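Local coordinates for protein coenzyme A transferase (Yersinia pestis, PDB 3QLI) that probably transfers coenzyme A from an acyl-CoA thioester to a carboxylate such as acetate, at residues Arg174-Val178 with Ser197-Ala201; Asn336-Ile341 with Ile379-Pro383; Gln363-Arg368 with Thr403-Asp408. All coordinates share one frame. Residue numbers count along the deposited sequence, not the author numbering.

How the contacts relate
Contacts 2 and 3 belong to one structural unit, while contact 1 stands apart. The centres of contacts 2 and 3 are about 12 Å apart, and their segments alternate along the chain: helix 363-372 of contact 3 leads into strand 377-381 of contact 2. They touch where Gln-363 NE2 lies 3.1 Å from Ala-337 O, a probable hydrogen bond. Both reach the coenzyme A site, contact 2 with Leu-339 and contact 3 with Gln-363, although this chain carries no coenzyme. Contact 1 closes an edge of the parallel sheet in the N-terminal half; its centre is about 41 Å from that of contact 2 and about 37 Å from that of contact 3, across the chain's centre.

Contact 1: Arg174-Val178 with Ser197-Ala201; sequences RRFIV and SEVDA
Val-178 and Phe-176 of the strand pack against Val-199: Val-178 CG2 lies 3.9 Å from Val-199 CG1, and Phe-176 CD2 lies 4.0 Å from Val-199 CG2. The Phe-176 ring (chi1 t) also brings its edge to the backbone of the 3-10 end, CD2 lying 3.8 Å from Glu-198 O. On the sheet face of Ile-177 and Ala-201, Ile-177 CG2 approaches Ala-201 CB to 4.3 Å.

Arg-175 to Val-178 are extended. The incoming segment leaves its 3-10 turn at Glu-198, and the CA 198 to 201 direction is 66° from that of CA 174 to 178, so pairing is just beginning. Ile-177 and Ala-201 form a parallel bridge with CA atoms 4.9 Å apart. Asp-200 N donates to Phe-176 O at 2.8 Å and Val-178 N to Ala-201 O at 3.0 Å; Ile-177 CA adds a CH...O contact of 3.5 Å to Ala-201 O.

Asp-200 (phi/psi -94/-31, chi1 m) breaks the extended run and turns its carboxylate to the strand's start. Its OD2 accepts from Phe-176 N at 2.8 Å, where a backbone carbonyl would otherwise serve, and its OD1 forms a salt bridge with Arg-175 NH1 at 2.9 Å, in the guanidinium plane.

This is the entry of an edge strand into a parallel sheet of the Rossmann-like N-terminal domain, away from the coenzyme site. Val-178 bonds onward to Val-203 of strand 201-204, the outermost strand, while the other edge of strand 175-180 pairs with strand 143-148, on whose Met-145 and Val-148 the side chains of Ile-177 and Val-178 respectively rest.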
loop_
_atom_site.group_PDB
_atom_site.type_symbol
_atom_site.label_atom_id
_atom_site.label_comp_id
_atom_site.label_asym_id
_atom_site.label_seq_id
_atom_site.Cartn_x
_atom_site.Cartn_y
_atom_site.Cartn_z
ATOM N N ARG A 174 8.900 3.021 -29.089
ATOM C CA ARG A 174 9.248 2.609 -30.439
ATOM C C ARG A 174 10.177 3.599 -31.150
ATOM O O ARG A 174 10.934 3.215 -32.054
ATOM C CB ARG A 174 7.972 2.289 -31.232
ATOM C CG ARG A 174 7.309 1.026 -30.672
ATOM C CD ARG A 174 6.016 0.663 -31.378
ATOM N NE ARG A 174 4.840 1.219 -30.714
ATOM C CZ ARG A 174 4.242 0.660 -29.669
ATOM N NH1 ARG A 174 4.725 -0.459 -29.150
ATOM N NH2 ARG A 174 3.165 1.225 -29.139
ATOM N N ARG A 175 10.129 4.863 -30.723
ATOM C CA ARG A 175 11.109 5.885 -31.127
ATOM C C ARG A 175 11.545 6.723 -29.906
ATOM O O ARG A 175 10.732 7.065 -29.046
ATOM C CB ARG A 175 10.544 6.818 -32.216
ATOM C CG ARG A 175 10.213 6.138 -33.540
ATOM C CD ARG A 175 11.478 5.680 -34.276
ATOM N NE ARG A 175 11.194 5.306 -35.665
ATOM C CZ ARG A 175 12.071 4.733 -36.481
ATOM N NH1 ARG A 175 13.300 4.456 -36.054
ATOM N NH2 ARG A 175 11.724 4.443 -37.731
ATOM N N PHE A 176 12.831 7.051 -29.853
ATOM C CA PHE A 176 13.384 7.861 -28.776
ATOM C C PHE A 176 14.064 9.082 -29.385
ATOM O O PHE A 176 14.994 8.944 -30.186
ATOM C CB PHE A 176 14.384 7.030 -27.970
ATOM C CG PHE A 176 15.035 7.771 -26.834
ATOM C CD1 PHE A 176 14.319 8.688 -26.071
ATOM C CD2 PHE A 176 16.366 7.531 -26.515
ATOM C CE1 PHE A 176 14.916 9.355 -25.005
ATOM C CE2 PHE A 176 16.975 8.207 -25.454
ATOM C CZ PHE A 176 16.247 9.109 -24.699
ATOM N N ILE A 177 13.583 10.267 -29.024
ATOM C CA ILE A 177 14.097 11.521 -29.575
ATOM C C ILE A 177 14.732 12.315 -28.447
ATOM O O ILE A 177 14.077 12.572 -27.432
ATOM C CB ILE A 177 12.953 12.382 -30.152
ATOM C CG1 ILE A 177 12.100 11.552 -31.116
ATOM C CG2 ILE A 177 13.509 13.654 -30.811
ATOM C CD1 ILE A 177 10.910 12.322 -31.695
ATOM N N VAL A 178 15.998 12.708 -28.603
ATOM C CA VAL A 178 16.661 13.456 -27.532
ATOM C C VAL A 178 16.886 14.923 -27.885
ATOM O O VAL A 178 17.050 15.288 -29.050
ATOM C CB VAL A 178 18.010 12.832 -27.132
ATOM C CG1 VAL A 178 17.831 11.363 -26.774
ATOM C CG2 VAL A 178 19.019 13.002 -28.249
ATOM N N SER A 197 23.352 4.549 -30.609
ATOM C CA SER A 197 22.733 3.512 -31.420
ATOM C C SER A 197 21.291 3.237 -30.991
ATOM O O SER A 197 20.540 2.592 -31.717
ATOM C CB SER A 197 23.566 2.219 -31.390
ATOM O OG SER A 197 23.591 1.653 -30.091
ATOM N N GLU A 198 20.907 3.741 -29.821
ATOM C CA GLU A 198 19.569 3.552 -29.268
ATOM C C GLU A 198 18.699 4.797 -29.411
ATOM O O GLU A 198 17.580 4.829 -28.920
ATOM C CB GLU A 198 19.657 3.214 -27.777
ATOM C CG GLU A 198 19.548 1.745 -27.482
ATOM C CD GLU A 198 20.867 1.025 -27.620
ATOM O OE1 GLU A 198 21.729 1.214 -26.735
ATOM O OE2 GLU A 198 21.041 0.266 -28.602
ATOM N N VAL A 199 19.237 5.821 -30.064
ATOM C CA VAL A 199 18.575 7.104 -30.210
ATOM C C VAL A 199 18.116 7.235 -31.666
ATOM O O VAL A 199 18.858 6.903 -32.591
ATOM C CB VAL A 199 19.547 8.242 -29.832
ATOM C CG1 VAL A 199 18.973 9.608 -30.178
ATOM C CG2 VAL A 199 19.913 8.150 -28.329
ATOM N N ASP A 200 16.886 7.687 -31.881
ATOM C CA ASP A 200 16.374 7.731 -33.242
ATOM C C ASP A 200 16.593 9.079 -33.898
ATOM O O ASP A 200 16.775 9.165 -35.118
ATOM C CB ASP A 200 14.902 7.336 -33.278
ATOM C CG ASP A 200 14.699 5.882 -32.934
ATOM O OD1 ASP A 200 14.953 5.018 -33.800
ATOM O OD2 ASP A 200 14.299 5.607 -31.787
ATOM N N ALA A 201 16.576 10.134 -33.097
ATOM C CA ALA A 201 16.800 11.472 -33.630
ATOM C C ALA A 201 17.302 12.401 -32.547
ATOM O O ALA A 201 17.003 12.209 -31.360
ATOM C CB ALA A 201 15.522 12.023 -34.259
#

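Contact 2: Asn336-Ile341 with Ile379-Pro383; sequences NATLQI and IIATP
Strand 332-337 ends at Ala-337, and the chain re-enters a strand at 340-342, in a different sheet, with a classic beta bulge at Leu-339 and Gln-340, both facing Asn-348. The backbone angles record the break: Leu-339 has phi/psi -97/-37 between extended neighbours. The chain thereby turns out of line with 379-383.

Before the break the two strands run parallel, with Asn-336 opposite Ile-380 and Ala-337 opposite Ala-381, both CA pairs 4.9 Å apart. Asn-336 N donates to Ile-379 O at 3.0 Å, Ala-381 N to Asn-336 O at 3.0 Å and Thr-338 N to Ala-381 O at 3.2 Å. CH...O contacts reinforce them, from Ile-380 CA to Asn-336 O (3.3 Å) and from Ala-337 CA to Ala-381 O (3.4 Å).

By Thr-338 and Thr-382 the CA separation is 5.7 Å and a water enters, donating to Thr-338 O and to Thr-382 OG1, each at 2.8 Å. A second water links Asn-336 ND2 (3.0 Å) with Ile-379 O (2.9 Å), while Asn-336 OD1 accepts from Gln-239. Away from these waters, methyl groups pack: Thr-338 CG2 (chi1 t) meets Ile-380 CG2 at 3.5 Å, and Ile-341 CD1 (chi1 m, chi2 t) meets Thr-382 CG2 at 3.8 Å.

Leu-339 is a coenzyme A-binding residue, and its O accepts from Arg-393, another such residue, so the turn after strand 332-337 contributes to the site, consistent with ligand binding at the carboxyl edge of parallel Rossmann-like sheets. Helix 220-230 packs on Ala-381, helix 363-372 on Ile-380, and strand 411-414 flanks Ile-379 and Ala-381.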
loop_
_atom_site.group_PDB
_atom_site.type_symbol
_atom_site.label_atom_id
_atom_site.label_comp_id
_atom_site.label_asym_id
_atom_site.label_seq_id
_atom_site.Cartn_x
_atom_site.Cartn_y
_atom_site.Cartn_z
ATOM N N ASN A 336 8.228 13.449 4.744
ATOM C CA ASN A 336 7.264 13.902 3.748
ATOM C C ASN A 336 6.340 14.957 4.336
ATOM O O ASN A 336 6.132 14.998 5.537
ATOM C CB ASN A 336 6.429 12.731 3.261
ATOM C CG ASN A 336 7.217 11.790 2.384
ATOM O OD1 ASN A 336 7.823 12.216 1.407
ATOM N ND2 ASN A 336 7.227 10.511 2.737
ATOM N N ALA A 337 5.772 15.796 3.480
ATOM C CA ALA A 337 4.867 16.837 3.938
ATOM C C ALA A 337 3.439 16.439 3.594
ATOM O O ALA A 337 3.224 15.584 2.749
ATOM C CB ALA A 337 5.227 18.156 3.270
ATOM N N THR A 338 2.460 17.046 4.253
ATOM C CA THR A 338 1.075 16.811 3.872
ATOM C C THR A 338 0.280 18.110 3.981
ATOM O O THR A 338 0.795 19.112 4.475
ATOM C CB THR A 338 0.447 15.712 4.737
ATOM O OG1 THR A 338 -0.850 15.393 4.227
ATOM C CG2 THR A 338 0.327 16.182 6.192
ATOM N N LEU A 339 -0.960 18.108 3.503
ATOM C CA LEU A 339 -1.806 19.300 3.608
ATOM C C LEU A 339 -2.736 19.210 4.817
ATOM O O LEU A 339 -3.012 20.206 5.481
ATOM C CB LEU A 339 -2.625 19.502 2.323
ATOM C CG LEU A 339 -1.783 19.841 1.090
ATOM C CD1 LEU A 339 -2.677 20.119 -0.113
ATOM C CD2 LEU A 339 -0.883 21.041 1.372
ATOM N N GLN A 340 -3.223 18.008 5.093
ATOM C CA GLN A 340 -4.143 17.801 6.208
ATOM C C GLN A 340 -3.878 16.478 6.898
ATOM O O GLN A 340 -3.441 15.511 6.266
ATOM C CB GLN A 340 -5.592 17.774 5.716
ATOM C CG GLN A 340 -6.017 18.932 4.856
ATOM C CD GLN A 340 -7.415 18.718 4.328
ATOM O OE1 GLN A 340 -7.704 17.690 3.714
ATOM N NE2 GLN A 340 -8.304 19.663 4.601
ATOM N N ILE A 341 -4.172 16.433 8.195
ATOM C CA ILE A 341 -4.158 15.191 8.948
ATOM C C ILE A 341 -5.483 15.099 9.690
ATOM O O ILE A 341 -5.909 16.070 10.319
ATOM C CB ILE A 341 -3.011 15.171 9.990
ATOM C CG1 ILE A 341 -1.653 15.385 9.310
ATOM C CG2 ILE A 341 -3.018 13.857 10.756
ATOM C CD1 ILE A 341 -0.480 15.396 10.306
ATOM N N ILE A 379 8.095 9.985 8.790
ATOM C CA ILE A 379 7.577 11.217 9.363
ATOM C C ILE A 379 6.732 11.937 8.314
ATOM O O ILE A 379 7.152 12.100 7.161
ATOM C CB ILE A 379 8.724 12.160 9.796
ATOM C CG1 ILE A 379 9.536 11.507 10.922
ATOM C CG2 ILE A 379 8.162 13.520 10.229
ATOM C CD1 ILE A 379 10.941 12.075 11.093
ATOM N N ILE A 380 5.537 12.349 8.706
ATOM C CA ILE A 380 4.718 13.191 7.841
ATOM C C ILE A 380 4.438 14.451 8.652
ATOM O O ILE A 380 3.961 14.372 9.778
ATOM C CB ILE A 380 3.417 12.501 7.439
ATOM C CG1 ILE A 380 3.725 11.321 6.492
ATOM C CG2 ILE A 380 2.474 13.509 6.790
ATOM C CD1 ILE A 380 2.504 10.436 6.166
ATOM N N ALA A 381 4.770 15.606 8.089
ATOM C CA ALA A 381 4.752 16.845 8.860
ATOM C C ALA A 381 3.884 17.893 8.194
ATOM O O ALA A 381 3.808 17.956 6.963
ATOM C CB ALA A 381 6.174 17.378 9.022
ATOM N N THR A 382 3.242 18.730 9.005
ATOM C CA THR A 382 2.539 19.898 8.477
ATOM C C THR A 382 2.444 20.958 9.566
ATOM O O THR A 382 2.360 20.619 10.748
ATOM C CB THR A 382 1.100 19.556 8.029
ATOM O OG1 THR A 382 0.418 20.753 7.622
ATOM C CG2 THR A 382 0.324 18.918 9.174
ATOM N N PRO A 383 2.467 22.245 9.174
ATOM C CA PRO A 383 2.063 23.292 10.126
ATOM C C PRO A 383 0.635 22.974 10.568
ATOM O O PRO A 383 -0.114 22.384 9.771
ATOM C CB PRO A 383 2.043 24.571 9.278
ATOM C CG PRO A 383 2.719 24.227 7.987
ATOM C CD PRO A 383 2.670 22.751 7.805
HETATM O O HOH W 1 7.280 9.691 5.578
HETATM O O HOH W 2 0.680 21.828 5.075
#

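Contact 3: Gln363-Arg368 with Thr403-Asp408; sequences QLDFVR and TTPRID
Helix 363-372 precedes strand 377-381 in the Rossmann-like C-terminal domain, and its first turns pack against the irregular loop 403-408. Nearest CA pairs are Leu-364 with Thr-404 (6.1 Å) and Arg-368 with Asp-408 (6.8 Å), so one turn of helix spans the contact. Gln-363, a coenzyme A-binding residue, extends its side chain (chi1 and chi2 t) so that OE1 accepts a 2.7 Å hydrogen bond from Thr-404 OG1; its NE2 bonds to Ala-337 O. Thr-403 and Thr-404 form a classic beta bulge facing Cys-347, and Thr-403 OG1 is hydrogen-bonded to Ser-349 N and to Ser-358 OG, another coenzyme A-binding residue.

Leu-364 (chi1 t, chi2 p) sets CD1 among three loop side chains: Asp-408 CB at 3.7 Å, Pro-405 CD at 3.9 Å and Thr-404 CG2 at 4.1 Å. One turn on, Val-367 CG1 (chi1 t) lies 3.1 Å from Asp-408 O, a close approach, and 4.2 Å from Thr-404 CG2. Val-367 also packs on Ile-380 of strand 377-381.

Asp-408 OD1 accepts from Asn-127 of the second subunit, which places this end of the contact at the dimer interface. Arg-368 and Asp-408 are opposite charges held beyond salt-bridge range, with NE 4.4 Å from OD2. Two waters bridge them: one molecule lies 2.9 Å from Arg-368 NH2 and 2.5 Å from Asp-408 OD2, another 3.0 Å from Arg-368 NE and 2.7 Å from Asp-408 OD1.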
loop_
_atom_site.group_PDB
_atom_site.type_symbol
_atom_site.label_atom_id
_atom_site.label_comp_id
_atom_site.label_asym_id
_atom_site.label_seq_id
_atom_site.Cartn_x
_atom_site.Cartn_y
_atom_site.Cartn_z
ATOM N N GLN A 363 4.928 9.108 -1.910
ATOM C CA GLN A 363 4.897 9.293 -0.457
ATOM C C GLN A 363 4.682 7.969 0.268
ATOM O O GLN A 363 5.471 7.598 1.138
ATOM C CB GLN A 363 3.838 10.314 -0.018
ATOM C CG GLN A 363 3.562 10.287 1.502
ATOM C CD GLN A 363 2.797 11.513 2.016
ATOM O OE1 GLN A 363 1.826 11.380 2.757
ATOM N NE2 GLN A 363 3.242 12.703 1.623
ATOM N N LEU A 364 3.633 7.237 -0.105
ATOM C CA LEU A 364 3.296 6.026 0.629
ATOM C C LEU A 364 4.368 4.942 0.496
ATOM O O LEU A 364 4.554 4.146 1.409
ATOM C CB LEU A 364 1.918 5.494 0.214
ATOM C CG LEU A 364 1.377 4.308 1.015
ATOM C CD1 LEU A 364 1.314 4.613 2.529
ATOM C CD2 LEU A 364 0.005 3.943 0.495
ATOM N N ASP A 365 5.055 4.886 -0.644
ATOM C CA ASP A 365 6.160 3.940 -0.807
ATOM C C ASP A 365 7.176 4.105 0.323
ATOM O O ASP A 365 7.675 3.133 0.874
ATOM C CB ASP A 365 6.895 4.161 -2.130
ATOM C CG ASP A 365 5.984 4.006 -3.334
ATOM O OD1 ASP A 365 5.039 3.199 -3.256
ATOM O OD2 ASP A 365 6.213 4.705 -4.337
ATOM N N PHE A 366 7.487 5.355 0.643
ATOM C CA PHE A 366 8.501 5.634 1.652
ATOM C C PHE A 366 7.945 5.551 3.076
ATOM O O PHE A 366 8.670 5.209 4.006
ATOM C CB PHE A 366 9.188 6.975 1.358
ATOM C CG PHE A 366 10.343 6.833 0.397
ATOM C CD1 PHE A 366 11.599 6.484 0.870
ATOM C CD2 PHE A 366 10.152 6.953 -0.975
ATOM C CE1 PHE A 366 12.657 6.295 0.001
ATOM C CE2 PHE A 366 11.220 6.771 -1.860
ATOM C CZ PHE A 366 12.468 6.446 -1.367
ATOM N N VAL A 367 6.662 5.854 3.245
ATOM C CA VAL A 367 6.004 5.619 4.535
ATOM C C VAL A 367 6.129 4.130 4.887
ATOM O O VAL A 367 6.508 3.762 6.007
ATOM C CB VAL A 367 4.502 6.043 4.488
ATOM C CG1 VAL A 367 3.746 5.543 5.724
ATOM C CG2 VAL A 367 4.372 7.556 4.353
ATOM N N ARG A 368 5.820 3.271 3.920
ATOM C CA ARG A 368 5.914 1.823 4.110
ATOM C C ARG A 368 7.354 1.348 4.264
ATOM O O ARG A 368 7.669 0.544 5.138
ATOM C CB ARG A 368 5.286 1.103 2.914
ATOM C CG ARG A 368 3.782 1.291 2.763
ATOM C CD ARG A 368 3.344 0.813 1.354
ATOM N NE ARG A 368 1.912 0.545 1.241
ATOM C CZ ARG A 368 1.258 0.448 0.079
ATOM N NH1 ARG A 368 1.914 0.625 -1.062
ATOM N NH2 ARG A 368 -0.052 0.183 0.049
ATOM N N THR A 403 -4.409 10.204 1.049
ATOM C CA THR A 403 -3.092 9.993 0.472
ATOM C C THR A 403 -2.350 8.911 1.239
ATOM O O THR A 403 -1.873 7.940 0.651
ATOM C CB THR A 403 -2.255 11.270 0.471
ATOM O OG1 THR A 403 -2.970 12.292 -0.227
ATOM C CG2 THR A 403 -0.934 11.027 -0.236
ATOM N N THR A 404 -2.248 9.085 2.554
ATOM C CA THR A 404 -1.678 8.059 3.418
ATOM C C THR A 404 -2.768 7.537 4.344
ATOM O O THR A 404 -3.309 8.289 5.155
ATOM C CB THR A 404 -0.494 8.618 4.270
ATOM O OG1 THR A 404 0.542 9.082 3.401
ATOM C CG2 THR A 404 0.090 7.545 5.151
ATOM N N PRO A 405 -3.089 6.241 4.226
ATOM C CA PRO A 405 -4.141 5.596 5.021
ATOM C C PRO A 405 -3.778 5.584 6.494
ATOM O O PRO A 405 -2.584 5.537 6.842
ATOM C CB PRO A 405 -4.139 4.154 4.493
ATOM C CG PRO A 405 -3.533 4.247 3.127
ATOM C CD PRO A 405 -2.475 5.302 3.270
ATOM N N ARG A 406 -4.780 5.599 7.363
ATOM C CA ARG A 406 -4.495 5.586 8.791
ATOM C C ARG A 406 -3.770 4.304 9.189
ATOM O O ARG A 406 -3.097 4.269 10.207
ATOM C CB ARG A 406 -5.770 5.733 9.611
ATOM C CG ARG A 406 -6.675 4.496 9.588
ATOM C CD ARG A 406 -7.765 4.617 10.655
ATOM N NE ARG A 406 -8.931 3.794 10.344
ATOM C CZ ARG A 406 -10.049 3.775 11.067
ATOM N NH1 ARG A 406 -10.151 4.524 12.157
ATOM N NH2 ARG A 406 -11.068 3.006 10.696
ATOM N N ILE A 407 -3.894 3.243 8.395
ATOM C CA ILE A 407 -3.214 2.003 8.774
ATOM C C ILE A 407 -1.719 2.058 8.486
ATOM O O ILE A 407 -0.974 1.196 8.937
ATOM C CB ILE A 407 -3.821 0.754 8.089
ATOM C CG1 ILE A 407 -3.737 0.886 6.562
ATOM C CG2 ILE A 407 -5.258 0.507 8.592
ATOM C CD1 ILE A 407 -4.307 -0.305 5.810
ATOM N N ASP A 408 -1.290 3.036 7.693
ATOM C CA ASP A 408 0.122 3.149 7.332
ATOM C C ASP A 408 0.900 4.270 8.012
ATOM O O ASP A 408 2.129 4.238 8.051
ATOM C CB ASP A 408 0.264 3.306 5.817
ATOM C CG ASP A 408 -0.138 2.060 5.063
ATOM O OD1 ASP A 408 0.369 0.971 5.398
ATOM O OD2 ASP A 408 -0.961 2.172 4.134
HETATM O O HOH W 3 4.355 2.681 7.621
HETATM O O HOH W 4 -1.822 0.696 2.341
HETATM O O HOH W 5 0.913 -0.963 3.573
#